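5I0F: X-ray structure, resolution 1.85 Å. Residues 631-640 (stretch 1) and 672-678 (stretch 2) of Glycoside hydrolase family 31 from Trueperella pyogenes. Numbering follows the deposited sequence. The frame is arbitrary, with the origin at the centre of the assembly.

Stretch 1 631-640: ALRPYLVAQT
Stretch 2 (672-678) MLGDELL

Stretch 1 is helical throughout and belongs to a longer helix; stretch 2 is a tight hairpin, with strand at 672-673, a turn through Gly674, Asp675 and Glu676, and strand again at 677-678. Leu673 N donates to Leu677 O at 2.8 Å, closing the hairpin, and the helix lays one side against the turn. The register is set by Gln639 and Gly674, whose CA atoms stand 5.5 Å apart. The helix is kinked near its Pro634, where the N atoms of 634 and 635 lack a bond to the preceding turn; from Leu636 N to Leu632 O (2.9 Å) onward the regular i to i-4 pattern holds.

The contact residues follow helical spacing: 632, 635, 636 and 639. Leu632, rotamer mt, points toward the hairpin and sets its CD2 4.0 Å from CD1 of Leu677, itself mt. This is plain apolar packing between buried leucines.

Tyr635 is the hub. With chi1 t and chi2 76°, it points toward the turn and delivers its hydroxyl among backbone polar groups. OH donates to Leu673 O at 2.6 Å, the carbonyl lying at the ring edge near its plane, and accepts from Glu676 N at 2.9 Å with an N-H...acceptor angle of 152°. One hydroxyl thus spans the turn, satisfying a carbonyl on its entry side and an amide near its exit. The ring supplies the apolar half of the contact: CE2 lies 3.8 Å from Leu677 CD1 and 4.5 Å from Leu673 CG.

Leu636 (mt) leaves the helix sideways, but its end comes nearer, bringing CD2 to 4.2 Å from CD2 of Leu673, whose rotamer is tp.

Gln639, with chi1 and chi2 both m and chi3 -45°, points toward the turn and reads its backbone: OE1 accepts from Asp675 N at 2.9 Å, nearly straight at 167°. Its amide nitrogen serves a water, NE2 donating to water 1 O at 3.0 Å. That same water O donates to Asp675 OD2 and to Glu676 OE2, each at 3.0 Å, so one solvent molecule ties the glutamine to both acids of the turn. Asp675 has chi1 m and chi2 -8°; Glu676 is m, m, with chi3 -29°.

Gly674 lets the helix come this close. At phi/psi 65/-162 its positive phi already favours glycine, and an ideal CB would sit 2.8 Å from Tyr635 OH and 2.8 Å from Gln639 CG, clashing with both. The rule is compact: leucines pack beside a tyrosine and a glutamine that bond to the turn's backbone, across a glycine.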

# COMPACT_ATOMS: atom_id res chain seq x y z
N ALA A 631 12.64 -26.55 7.39
CA ALA A 631 12.32 -27.74 6.58
C ALA A 631 11.54 -27.42 5.30
O ALA A 631 11.65 -28.16 4.32
CB ALA A 631 11.53 -28.75 7.42
N LEU A 632 10.75 -26.34 5.32
CA LEU A 632 10.02 -25.89 4.14
C LEU A 632 10.88 -25.17 3.12
O LEU A 632 10.43 -24.98 2.00
CB LEU A 632 8.90 -24.92 4.51
CG LEU A 632 7.63 -25.49 5.10
CD1 LEU A 632 6.79 -24.30 5.61
CD2 LEU A 632 6.86 -26.31 4.08
N ARG A 633 12.10 -24.78 3.46
CA ARG A 633 12.88 -23.94 2.53
C ARG A 633 13.02 -24.54 1.12
O ARG A 633 12.78 -23.82 0.15
CB ARG A 633 14.27 -23.57 3.04
CG ARG A 633 14.84 -22.44 2.18
CD ARG A 633 15.90 -21.56 2.79
NE ARG A 633 15.75 -21.23 4.21
CZ ARG A 633 16.56 -20.37 4.84
NH1 ARG A 633 17.53 -19.75 4.16
NH2 ARG A 633 16.42 -20.13 6.14
N PRO A 634 13.41 -25.83 1.00
CA PRO A 634 13.55 -26.41 -0.35
C PRO A 634 12.23 -26.39 -1.13
O PRO A 634 12.25 -26.18 -2.33
CB PRO A 634 14.01 -27.85 -0.12
CG PRO A 634 14.25 -27.98 1.35
CD PRO A 634 13.83 -26.76 2.07
N TYR A 635 11.12 -26.62 -0.45
CA TYR A 635 9.79 -26.53 -1.06
C TYR A 635 9.47 -25.10 -1.54
O TYR A 635 8.98 -24.92 -2.66
CB TYR A 635 8.72 -27.00 -0.06
CG TYR A 635 7.32 -27.01 -0.64
CD1 TYR A 635 6.90 -28.01 -1.54
CD2 TYR A 635 6.40 -26.00 -0.31
CE1 TYR A 635 5.62 -28.01 -2.08
CE2 TYR A 635 5.12 -26.00 -0.83
CZ TYR A 635 4.73 -26.99 -1.72
OH TYR A 635 3.46 -26.94 -2.24
N LEU A 636 9.72 -24.11 -0.69
CA LEU A 636 9.47 -22.72 -1.05
C LEU A 636 10.33 -22.30 -2.26
O LEU A 636 9.83 -21.65 -3.18
CB LEU A 636 9.76 -21.79 0.13
CG LEU A 636 8.81 -21.86 1.32
CD1 LEU A 636 9.38 -21.16 2.54
CD2 LEU A 636 7.47 -21.24 0.96
N VAL A 637 11.60 -22.69 -2.24
CA VAL A 637 12.51 -22.38 -3.35
C VAL A 637 12.02 -23.03 -4.66
O VAL A 637 11.94 -22.35 -5.71
CB VAL A 637 13.96 -22.81 -3.04
CG1 VAL A 637 14.85 -22.77 -4.28
CG2 VAL A 637 14.57 -21.92 -1.97
N ALA A 638 11.69 -24.32 -4.62
CA ALA A 638 11.27 -25.03 -5.84
C ALA A 638 9.91 -24.53 -6.37
O ALA A 638 9.74 -24.33 -7.58
CB ALA A 638 11.24 -26.53 -5.63
N GLN A 639 8.95 -24.32 -5.47
CA GLN A 639 7.61 -23.90 -5.88
C GLN A 639 7.63 -22.47 -6.44
O GLN A 639 6.92 -22.18 -7.42
CB GLN A 639 6.62 -24.00 -4.73
CG GLN A 639 6.31 -25.44 -4.32
CD GLN A 639 5.62 -26.20 -5.43
OE1 GLN A 639 4.68 -25.70 -6.06
NE2 GLN A 639 6.07 -27.41 -5.69
N THR A 640 8.44 -21.61 -5.84
CA THR A 640 8.68 -20.26 -6.38
C THR A 640 9.26 -20.29 -7.80
O THR A 640 8.78 -19.58 -8.68
CB THR A 640 9.58 -19.45 -5.46
OG1 THR A 640 8.93 -19.24 -4.21
CG2 THR A 640 9.93 -18.09 -6.09
N MET A 672 -3.75 -22.59 -1.13
CA MET A 672 -2.65 -23.47 -1.47
C MET A 672 -1.35 -22.69 -1.26
O MET A 672 -1.25 -21.49 -1.57
CB MET A 672 -2.78 -23.96 -2.92
CG MET A 672 -4.05 -24.76 -3.22
SD MET A 672 -4.17 -26.29 -2.27
CE MET A 672 -2.73 -27.20 -2.83
N LEU A 673 -0.34 -23.39 -0.72
CA LEU A 673 1.01 -22.87 -0.69
C LEU A 673 1.75 -23.69 -1.71
O LEU A 673 2.10 -24.84 -1.43
CB LEU A 673 1.65 -23.02 0.69
CG LEU A 673 3.04 -22.39 0.81
CD1 LEU A 673 2.97 -20.88 0.70
CD2 LEU A 673 3.70 -22.79 2.11
N GLY A 674 1.97 -23.12 -2.90
CA GLY A 674 2.44 -23.91 -4.03
C GLY A 674 1.44 -24.96 -4.49
O GLY A 674 0.26 -24.89 -4.18
N ASP A 675 1.92 -25.94 -5.24
CA ASP A 675 1.06 -26.99 -5.80
C ASP A 675 0.57 -28.00 -4.80
O ASP A 675 -0.46 -28.60 -5.02
CB ASP A 675 1.81 -27.80 -6.87
CG ASP A 675 2.09 -27.04 -8.13
OD1 ASP A 675 1.61 -25.92 -8.34
OD2 ASP A 675 2.78 -27.62 -8.98
N GLU A 676 1.32 -28.24 -3.73
CA GLU A 676 1.13 -29.48 -2.95
C GLU A 676 0.47 -29.34 -1.58
O GLU A 676 -0.09 -30.32 -1.07
CB GLU A 676 2.48 -30.21 -2.80
CG GLU A 676 3.23 -30.45 -4.10
CD GLU A 676 2.46 -31.30 -5.12
OE1 GLU A 676 1.62 -32.14 -4.72
OE2 GLU A 676 2.67 -31.13 -6.34
N LEU A 677 0.51 -28.15 -0.98
CA LEU A 677 0.05 -27.96 0.39
C LEU A 677 -1.18 -27.09 0.46
O LEU A 677 -1.20 -25.98 -0.10
CB LEU A 677 1.17 -27.35 1.25
CG LEU A 677 2.47 -28.15 1.38
CD1 LEU A 677 3.42 -27.39 2.27
CD2 LEU A 677 2.23 -29.56 1.90
N LEU A 678 -2.21 -27.59 1.14
CA LEU A 678 -3.42 -26.83 1.42
C LEU A 678 -3.35 -26.34 2.87
O LEU A 678 -3.23 -27.17 3.79
CB LEU A 678 -4.66 -27.72 1.21
CG LEU A 678 -6.03 -27.08 1.48
CD1 LEU A 678 -6.15 -25.73 0.80
CD2 LEU A 678 -7.15 -27.98 0.99
O HOH W 1 4.73 -29.37 -7.57